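Local coordinates for protein putative methyltransferase (Porphyromonas gingivalis, PDB 3LL7) that probably acts as a methyltransferase, most likely using S-adenosylmethionine, on a substrate that is not established, at residues F272-E277 with F307-Y312; K292-P297 with V402-R407; R317-H320 with Y326-E329. One frame throughout, in Å; residues are numbered along the deposited sequence.

Overall arrangement
The three contacts lie in the C-terminal part of the chain. Interaction 1 joins strand 272-274, at an end of the ten-stranded sheet that is probably the methyltransferase core, to helix 307-314. Interactions 2 and 3 belong to a separate seven-stranded sheet, and their centres are about 9 Å apart. They meet where strands 293-297 and 323-328 pair, with Tyr295 N 2.8 Å from Tyr326 O. Interaction 1 lies about 15 Å, centre to centre, from interaction 3. Tyr326 OH bridges them, 2.6 Å from Phe307 O. Interactions 1 and 2 do not touch; their centres are about 21 Å apart. A bound formic acid, probably from crystallisation, lies about 4 Å from the Phe272 side chain.

Interaction 1: residues F272-E277 with F307-Y312; sequences FIFTME and FKTVAY
Phe272, Phe274, Thr309 and Val310 make this contact, and most of it is apolar. The ring of Phe272 is the main piece. Its CG is anti to the backbone N (chi1 -170°), which sends the ring toward the helix. Val310 comes over one face of this ring. Val310 CG2 makes a CH-pi contact, 4.3 Å from the Phe272 ring centroid and 26° off the normal. The ring tip also reaches the helix backbone, with Phe272 CZ 3.9 Å from Val310 CA. Thr309 meets the same ring differently. Thr309 CG2 lies at the edge, in the ring plane, 3.8 Å from Phe272 CE2. That methyl touches a second residue too, because Phe274 CB is 4.0 Å from Thr309 CG2. One methyl therefore packs against both phenylalanines.

No hydrogen bond links the two segments. The hydroxyl of Thr309 lies obliquely to the Phe274 ring, and its polar partner is Glu279 OE1. Glu279 OE2 also takes the backbone N of Lys308. Thr275 is the N-cap of helix 276-281, its OG1 bonded to Glu278 N.

The axes of strand 272-274 and helix 307-312 approach to 10.1 Å at 113°, so the phenylalanine side chains bridge the gap, and Phe272 reaches the helix backbone. The strand is hydrogen-bonded edge to edge with strand 258-263. Helix 299-304 completes the packing: Leu301 touches both Phe272 and Val310, and Ala304 touches Phe274. The contact thus joins the end of the large mixed sheet to the helices of the ferredoxin-like region.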
# COMPACT_ATOMS: atom_id res chain seq x y z
N PHE A 272 3.56 -14.18 3.81
CA PHE A 272 2.95 -15.08 4.79
C PHE A 272 1.56 -15.42 4.26
O PHE A 272 0.71 -14.53 4.11
CB PHE A 272 2.85 -14.36 6.14
CG PHE A 272 2.47 -15.26 7.27
CD1 PHE A 272 3.46 -15.81 8.08
CD2 PHE A 272 1.14 -15.60 7.48
CE1 PHE A 272 3.14 -16.67 9.11
CE2 PHE A 272 0.80 -16.48 8.54
CZ PHE A 272 1.81 -17.02 9.35
N ILE A 273 1.33 -16.68 3.91
CA ILE A 273 0.04 -17.05 3.34
C ILE A 273 -0.74 -17.91 4.33
O ILE A 273 -0.19 -18.87 4.89
CB ILE A 273 0.22 -17.83 2.04
CG1 ILE A 273 1.16 -17.07 1.06
CG2 ILE A 273 -1.13 -18.19 1.38
CD1 ILE A 273 1.45 -17.90 -0.21
N PHE A 274 -2.01 -17.57 4.55
CA PHE A 274 -2.85 -18.34 5.47
C PHE A 274 -4.32 -18.18 5.06
O PHE A 274 -4.62 -17.53 4.06
CB PHE A 274 -2.62 -17.88 6.95
CG PHE A 274 -3.25 -16.54 7.27
CD1 PHE A 274 -4.31 -16.47 8.18
CD2 PHE A 274 -2.78 -15.34 6.67
CE1 PHE A 274 -4.91 -15.23 8.48
CE2 PHE A 274 -3.40 -14.12 6.95
CZ PHE A 274 -4.48 -14.08 7.86
N THR A 275 -5.23 -18.78 5.84
CA THR A 275 -6.67 -18.63 5.61
C THR A 275 -7.35 -18.34 6.93
O THR A 275 -6.82 -18.67 8.00
CB THR A 275 -7.30 -19.92 5.05
OG1 THR A 275 -7.15 -20.99 6.00
CG2 THR A 275 -6.66 -20.31 3.73
N MSE A 276 -8.52 -17.73 6.87
CA MSE A 276 -9.26 -17.41 8.07
C MSE A 276 -9.64 -18.70 8.80
O MSE A 276 -9.67 -18.71 10.05
CB MSE A 276 -10.51 -16.59 7.76
CG MSE A 276 -10.20 -15.12 7.45
SE MSE A 276 -8.94 -14.31 8.73
CE MSE A 276 -9.84 -14.49 10.43
N GLU A 277 -9.92 -19.76 8.04
CA GLU A 277 -10.26 -21.06 8.62
C GLU A 277 -9.12 -21.54 9.51
O GLU A 277 -9.35 -22.05 10.61
CB GLU A 277 -10.53 -22.11 7.54
CG GLU A 277 -10.85 -23.47 8.12
CD GLU A 277 -11.08 -24.52 7.07
OE1 GLU A 277 -10.50 -24.44 5.97
OE2 GLU A 277 -11.86 -25.46 7.35
N PHE A 307 -3.02 -13.43 13.79
CA PHE A 307 -2.51 -13.27 15.17
C PHE A 307 -2.01 -14.60 15.76
O PHE A 307 -0.87 -14.69 16.30
CB PHE A 307 -3.62 -12.69 16.05
CG PHE A 307 -4.21 -11.36 15.54
CD1 PHE A 307 -3.39 -10.25 15.28
CD2 PHE A 307 -5.58 -11.23 15.36
CE1 PHE A 307 -3.93 -9.03 14.81
CE2 PHE A 307 -6.15 -10.01 14.88
CZ PHE A 307 -5.31 -8.91 14.61
N LYS A 308 -2.85 -15.62 15.67
CA LYS A 308 -2.52 -16.95 16.18
C LYS A 308 -1.67 -17.73 15.20
O LYS A 308 -0.74 -18.45 15.60
CB LYS A 308 -3.81 -17.71 16.50
CG LYS A 308 -4.62 -17.03 17.59
CD LYS A 308 -6.12 -17.31 17.36
CE LYS A 308 -6.47 -18.74 17.52
NZ LYS A 308 -7.91 -19.03 17.06
N THR A 309 -1.98 -17.60 13.90
CA THR A 309 -1.26 -18.39 12.90
C THR A 309 0.26 -18.13 12.92
O THR A 309 1.05 -19.06 12.77
CB THR A 309 -1.83 -18.14 11.49
OG1 THR A 309 -3.24 -18.44 11.53
CG2 THR A 309 -1.23 -19.10 10.47
N VAL A 310 0.67 -16.90 13.14
CA VAL A 310 2.11 -16.62 13.18
C VAL A 310 2.76 -17.44 14.30
O VAL A 310 3.82 -18.04 14.12
CB VAL A 310 2.41 -15.12 13.35
CG1 VAL A 310 3.95 -14.89 13.55
CG2 VAL A 310 1.93 -14.31 12.14
N ALA A 311 2.11 -17.49 15.49
CA ALA A 311 2.72 -18.21 16.63
C ALA A 311 2.79 -19.73 16.34
O ALA A 311 3.79 -20.41 16.65
CB ALA A 311 1.88 -17.93 17.90
N TYR A 312 1.71 -20.25 15.78
CA TYR A 312 1.58 -21.68 15.49
C TYR A 312 2.57 -22.10 14.38
O TYR A 312 3.19 -23.12 14.50
CB TYR A 312 0.13 -22.00 15.07
CG TYR A 312 -0.13 -23.50 14.92
CD1 TYR A 312 -0.32 -24.30 16.05
CD2 TYR A 312 -0.14 -24.11 13.68
CE1 TYR A 312 -0.53 -25.67 15.94
CE2 TYR A 312 -0.38 -25.49 13.55
CZ TYR A 312 -0.55 -26.25 14.69
OH TYR A 312 -0.77 -27.62 14.59

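Interaction 2: residues K292-P297 with V402-R407; sequences KYVYEP and VLLLLR
The first torsions of Val294 and Leu406 turn their methyls to one another. In Val294, CG1 is anti to the backbone N (chi1 178°), and CG2 stands beside that N. In Leu406, chi1 of -56° sets CG beside the backbone N and anti to the carbonyl carbon; with CD1 extended (chi2 176°), CD2 is left to meet the valine. The setting is one face of a mixed seven-stranded beta sheet. Strand 337-347 lies between strands 293-297 and 401-408 and is antiparallel to both. The contact is therefore between second-neighbour strands, and side chains alone make it.

Val294 uses two branches. Val294 CG2 is 4.0 Å from Leu406 CD2, and Val294 CB is 4.1 Å from the same methyl. Val294 CG1 turns to the other leucine, 4.2 Å from Leu404 CD1. The Val294 and Leu406 side chains cross at about a right angle. The CA atoms of Val294 and Leu406 are 7.9 Å apart, and no hydrogen bond joins the segments. All three side chains are buried.

The intervening strand contributes to the same apolar cluster. Leu406 packs on Phe340, and Leu404 packs on Ile345. Val294 also pairs with Phe340 through the backbone and touches Thr327 on its other neighbour strand. Leu406 meets Met392 of strand 389-395 as well. The contact thus joins the ferredoxin-like and THUMP-like regions within one sheet.

Two charged residues of these strands have ion pairs outside the contact: Glu296 with Arg338 and Arg368, and Arg407 with Glu343. Just before strand 293-297, Lys292 lies along the Tyr293 ring. Lys292 CG lies 3.8 Å above the ring plane of Tyr293, offset toward the rim, and Lys292 NZ donates to Tyr293 OH at 2.9 Å.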
# COMPACT_ATOMS: atom_id res chain seq x y z
N LYS A 292 13.61 -15.13 26.00
CA LYS A 292 14.81 -14.41 25.57
C LYS A 292 14.57 -13.54 24.35
O LYS A 292 15.09 -12.44 24.27
CB LYS A 292 15.89 -15.43 25.18
CG LYS A 292 17.23 -14.79 24.83
CD LYS A 292 18.33 -15.85 24.60
CE LYS A 292 19.64 -15.16 24.26
NZ LYS A 292 20.44 -16.03 23.35
N TYR A 293 13.85 -14.08 23.37
CA TYR A 293 13.55 -13.33 22.14
C TYR A 293 12.13 -12.80 22.12
O TYR A 293 11.18 -13.45 22.58
CB TYR A 293 13.87 -14.21 20.90
CG TYR A 293 15.35 -14.55 20.83
CD1 TYR A 293 16.26 -13.61 20.36
CD2 TYR A 293 15.85 -15.80 21.25
CE1 TYR A 293 17.64 -13.89 20.31
CE2 TYR A 293 17.24 -16.10 21.20
CZ TYR A 293 18.11 -15.14 20.71
OH TYR A 293 19.47 -15.40 20.65
N VAL A 294 12.00 -11.57 21.61
CA VAL A 294 10.72 -10.92 21.49
C VAL A 294 10.47 -10.50 20.04
O VAL A 294 11.36 -9.95 19.40
CB VAL A 294 10.59 -9.72 22.49
CG1 VAL A 294 9.27 -9.03 22.33
CG2 VAL A 294 10.69 -10.26 23.92
N TYR A 295 9.26 -10.78 19.56
CA TYR A 295 8.94 -10.60 18.14
C TYR A 295 7.72 -9.72 17.93
O TYR A 295 6.67 -9.95 18.53
CB TYR A 295 8.60 -11.94 17.52
CG TYR A 295 9.72 -12.96 17.67
CD1 TYR A 295 10.71 -13.07 16.71
CD2 TYR A 295 9.79 -13.81 18.80
CE1 TYR A 295 11.74 -14.04 16.85
CE2 TYR A 295 10.79 -14.74 18.96
CZ TYR A 295 11.76 -14.88 17.97
OH TYR A 295 12.76 -15.81 18.13
N GLU A 296 7.89 -8.70 17.09
CA GLU A 296 6.77 -7.76 16.79
C GLU A 296 6.39 -7.85 15.31
O GLU A 296 7.20 -7.49 14.45
CB GLU A 296 7.16 -6.29 17.10
CG GLU A 296 5.95 -5.33 17.00
CD GLU A 296 6.32 -3.86 17.27
OE1 GLU A 296 7.50 -3.49 17.16
OE2 GLU A 296 5.41 -3.06 17.59
N PRO A 297 5.16 -8.30 15.01
CA PRO A 297 4.77 -8.53 13.60
C PRO A 297 4.58 -7.21 12.85
O PRO A 297 4.16 -6.18 13.45
CB PRO A 297 3.42 -9.28 13.72
CG PRO A 297 2.86 -8.79 15.00
CD PRO A 297 4.10 -8.70 15.94
N VAL A 402 3.27 -4.69 31.74
CA VAL A 402 4.72 -4.70 31.91
C VAL A 402 5.35 -3.75 30.92
O VAL A 402 4.75 -3.42 29.89
CB VAL A 402 5.32 -6.14 31.66
CG1 VAL A 402 4.80 -7.12 32.71
CG2 VAL A 402 5.01 -6.66 30.22
N LEU A 403 6.58 -3.34 31.23
CA LEU A 403 7.46 -2.67 30.27
C LEU A 403 8.61 -3.60 29.97
O LEU A 403 9.22 -4.20 30.90
CB LEU A 403 8.01 -1.33 30.85
CG LEU A 403 6.92 -0.24 30.95
CD1 LEU A 403 7.38 0.92 31.84
CD2 LEU A 403 6.64 0.29 29.57
N LEU A 404 8.90 -3.75 28.68
CA LEU A 404 10.08 -4.54 28.27
C LEU A 404 11.14 -3.60 27.74
O LEU A 404 10.86 -2.73 26.91
CB LEU A 404 9.72 -5.55 27.16
CG LEU A 404 8.43 -6.38 27.33
CD1 LEU A 404 8.25 -7.29 26.07
CD2 LEU A 404 8.54 -7.24 28.61
N LEU A 405 12.36 -3.81 28.22
CA LEU A 405 13.56 -3.17 27.65
C LEU A 405 14.18 -4.15 26.67
O LEU A 405 14.52 -5.26 27.04
CB LEU A 405 14.56 -2.78 28.75
CG LEU A 405 15.79 -2.04 28.16
CD1 LEU A 405 15.30 -0.68 27.59
CD2 LEU A 405 16.84 -1.80 29.26
N LEU A 406 14.25 -3.72 25.40
CA LEU A 406 14.60 -4.59 24.26
C LEU A 406 15.78 -3.99 23.50
O LEU A 406 15.88 -2.78 23.41
CB LEU A 406 13.40 -4.68 23.29
CG LEU A 406 12.07 -5.16 23.92
CD1 LEU A 406 10.96 -5.10 22.88
CD2 LEU A 406 12.26 -6.58 24.47
N ARG A 407 16.65 -4.83 22.95
CA ARG A 407 17.58 -4.40 21.91
C ARG A 407 17.31 -5.20 20.63
O ARG A 407 16.78 -6.28 20.70
CB ARG A 407 19.04 -4.54 22.36
CG ARG A 407 19.56 -5.94 22.47
CD ARG A 407 21.09 -5.93 22.62
NE ARG A 407 21.58 -7.31 22.60
CZ ARG A 407 21.62 -8.11 23.66
NH1 ARG A 407 22.06 -9.36 23.54
NH2 ARG A 407 21.21 -7.66 24.85

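Interaction 3: residues R317-H320 with Y326-E329; sequences RKLH and YTSE
Arg317 and Thr327 form the hydrogen-bonded pair of an antiparallel beta hairpin, built from strands 317-320 and 323-328 in the ferredoxin-like region. Both backbone bonds are made. Arg317 N donates to Thr327 O at 3.0 Å in a nearly straight bond (170°). Thr327 N donates to Arg317 O at 2.8 Å in a more bent one (152°). Arg317 O has a second, weaker approach from a CH group, with Tyr326 CA at 3.2 Å.

Lys318 and Tyr326 are the next pair, a non-hydrogen-bonded one, and their side chains share a face of the sheet. The lysine chain runs extended along the tyrosine ring at an oblique angle, with Lys318 CD 3.6 Å from Tyr326 CE1. A bend at its last torsion then turns the terminal nitrogen to its acceptors. Lys318 NZ donates to His320 O at 2.9 Å, tilted 15° from the carbonyl plane. It is also bonded to Ser323 O and His324 ND1, so three partners grip the lysine nitrogen, probably as an ammonium. Tyr326 OH bonds to Phe307 O, which ties the hairpin to helix 307-314.

On the other face, Thr327 OG1 gives its proton to Tyr293 O and accepts from Asp291 N. This links the hairpin to strand 293-297 and the loop before it. The guanidinium of Arg317 makes a long, weak ion pair with Asp291 and a weak hydrogen bond with Thr287. The threonine methyl sits between its own backbone N and carbonyl carbon. There it faces Leu319, where the chain turns a corner, with Thr327 CG2 4.0 Å from Leu319 CD1.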
# COMPACT_ATOMS: atom_id res chain seq x y z
N ARG A 317 5.37 -18.29 21.42
CA ARG A 317 4.31 -18.10 22.40
C ARG A 317 3.82 -16.66 22.25
O ARG A 317 4.64 -15.76 22.05
CB ARG A 317 4.87 -18.30 23.82
CG ARG A 317 5.20 -19.78 24.12
CD ARG A 317 6.27 -19.93 25.16
NE ARG A 317 5.85 -19.65 26.54
CZ ARG A 317 4.94 -20.34 27.25
NH1 ARG A 317 4.24 -21.34 26.69
NH2 ARG A 317 4.70 -20.01 28.52
N LYS A 318 2.52 -16.45 22.34
CA LYS A 318 1.97 -15.09 22.20
C LYS A 318 1.70 -14.57 23.61
O LYS A 318 1.38 -15.36 24.50
CB LYS A 318 0.67 -15.12 21.39
CG LYS A 318 0.18 -13.74 20.99
CD LYS A 318 -0.80 -13.90 19.77
CE LYS A 318 -1.19 -12.53 19.20
NZ LYS A 318 -2.18 -11.85 20.04
N LEU A 319 1.85 -13.27 23.83
CA LEU A 319 1.71 -12.74 25.19
C LEU A 319 0.27 -12.77 25.73
O LEU A 319 0.05 -13.09 26.88
CB LEU A 319 2.28 -11.32 25.25
CG LEU A 319 3.79 -11.26 25.53
CD1 LEU A 319 4.67 -12.20 24.76
CD2 LEU A 319 4.33 -9.77 25.44
N HIS A 320 -0.70 -12.44 24.87
CA HIS A 320 -2.08 -12.25 25.28
C HIS A 320 -2.87 -12.17 23.96
O HIS A 320 -2.31 -11.76 22.94
CB HIS A 320 -2.20 -10.91 26.05
CG HIS A 320 -3.57 -10.62 26.63
ND1 HIS A 320 -4.61 -10.13 25.87
CD2 HIS A 320 -4.03 -10.70 27.90
CE1 HIS A 320 -5.67 -9.95 26.65
NE2 HIS A 320 -5.34 -10.29 27.89
N TYR A 326 5.12 -11.69 20.39
CA TYR A 326 5.48 -13.09 20.58
C TYR A 326 6.79 -13.19 21.31
O TYR A 326 7.59 -12.23 21.30
CB TYR A 326 5.59 -13.81 19.23
CG TYR A 326 4.37 -13.59 18.39
CD1 TYR A 326 3.25 -14.44 18.50
CD2 TYR A 326 4.30 -12.51 17.53
CE1 TYR A 326 2.10 -14.23 17.72
CE2 TYR A 326 3.17 -12.28 16.75
CZ TYR A 326 2.08 -13.12 16.85
OH TYR A 326 0.97 -12.89 16.08
N THR A 327 7.06 -14.37 21.87
CA THR A 327 8.32 -14.61 22.55
C THR A 327 8.74 -16.09 22.41
O THR A 327 7.89 -16.97 22.23
CB THR A 327 8.24 -14.18 24.05
OG1 THR A 327 9.56 -14.16 24.59
CG2 THR A 327 7.37 -15.13 24.87
N SER A 328 10.03 -16.34 22.51
CA SER A 328 10.54 -17.72 22.48
C SER A 328 11.94 -17.75 23.03
O SER A 328 12.63 -16.74 23.04
CB SER A 328 10.53 -18.26 21.04
OG SER A 328 11.58 -17.64 20.29
N GLU A 329 12.36 -18.92 23.50
CA GLU A 329 13.68 -19.08 24.05
C GLU A 329 14.70 -19.24 22.92
O GLU A 329 15.84 -18.79 23.03
CB GLU A 329 13.68 -20.26 25.04
CG GLU A 329 14.83 -20.28 26.06
CD GLU A 329 15.10 -18.98 26.85
OE1 GLU A 329 14.23 -18.06 26.97
OE2 GLU A 329 16.23 -18.90 27.39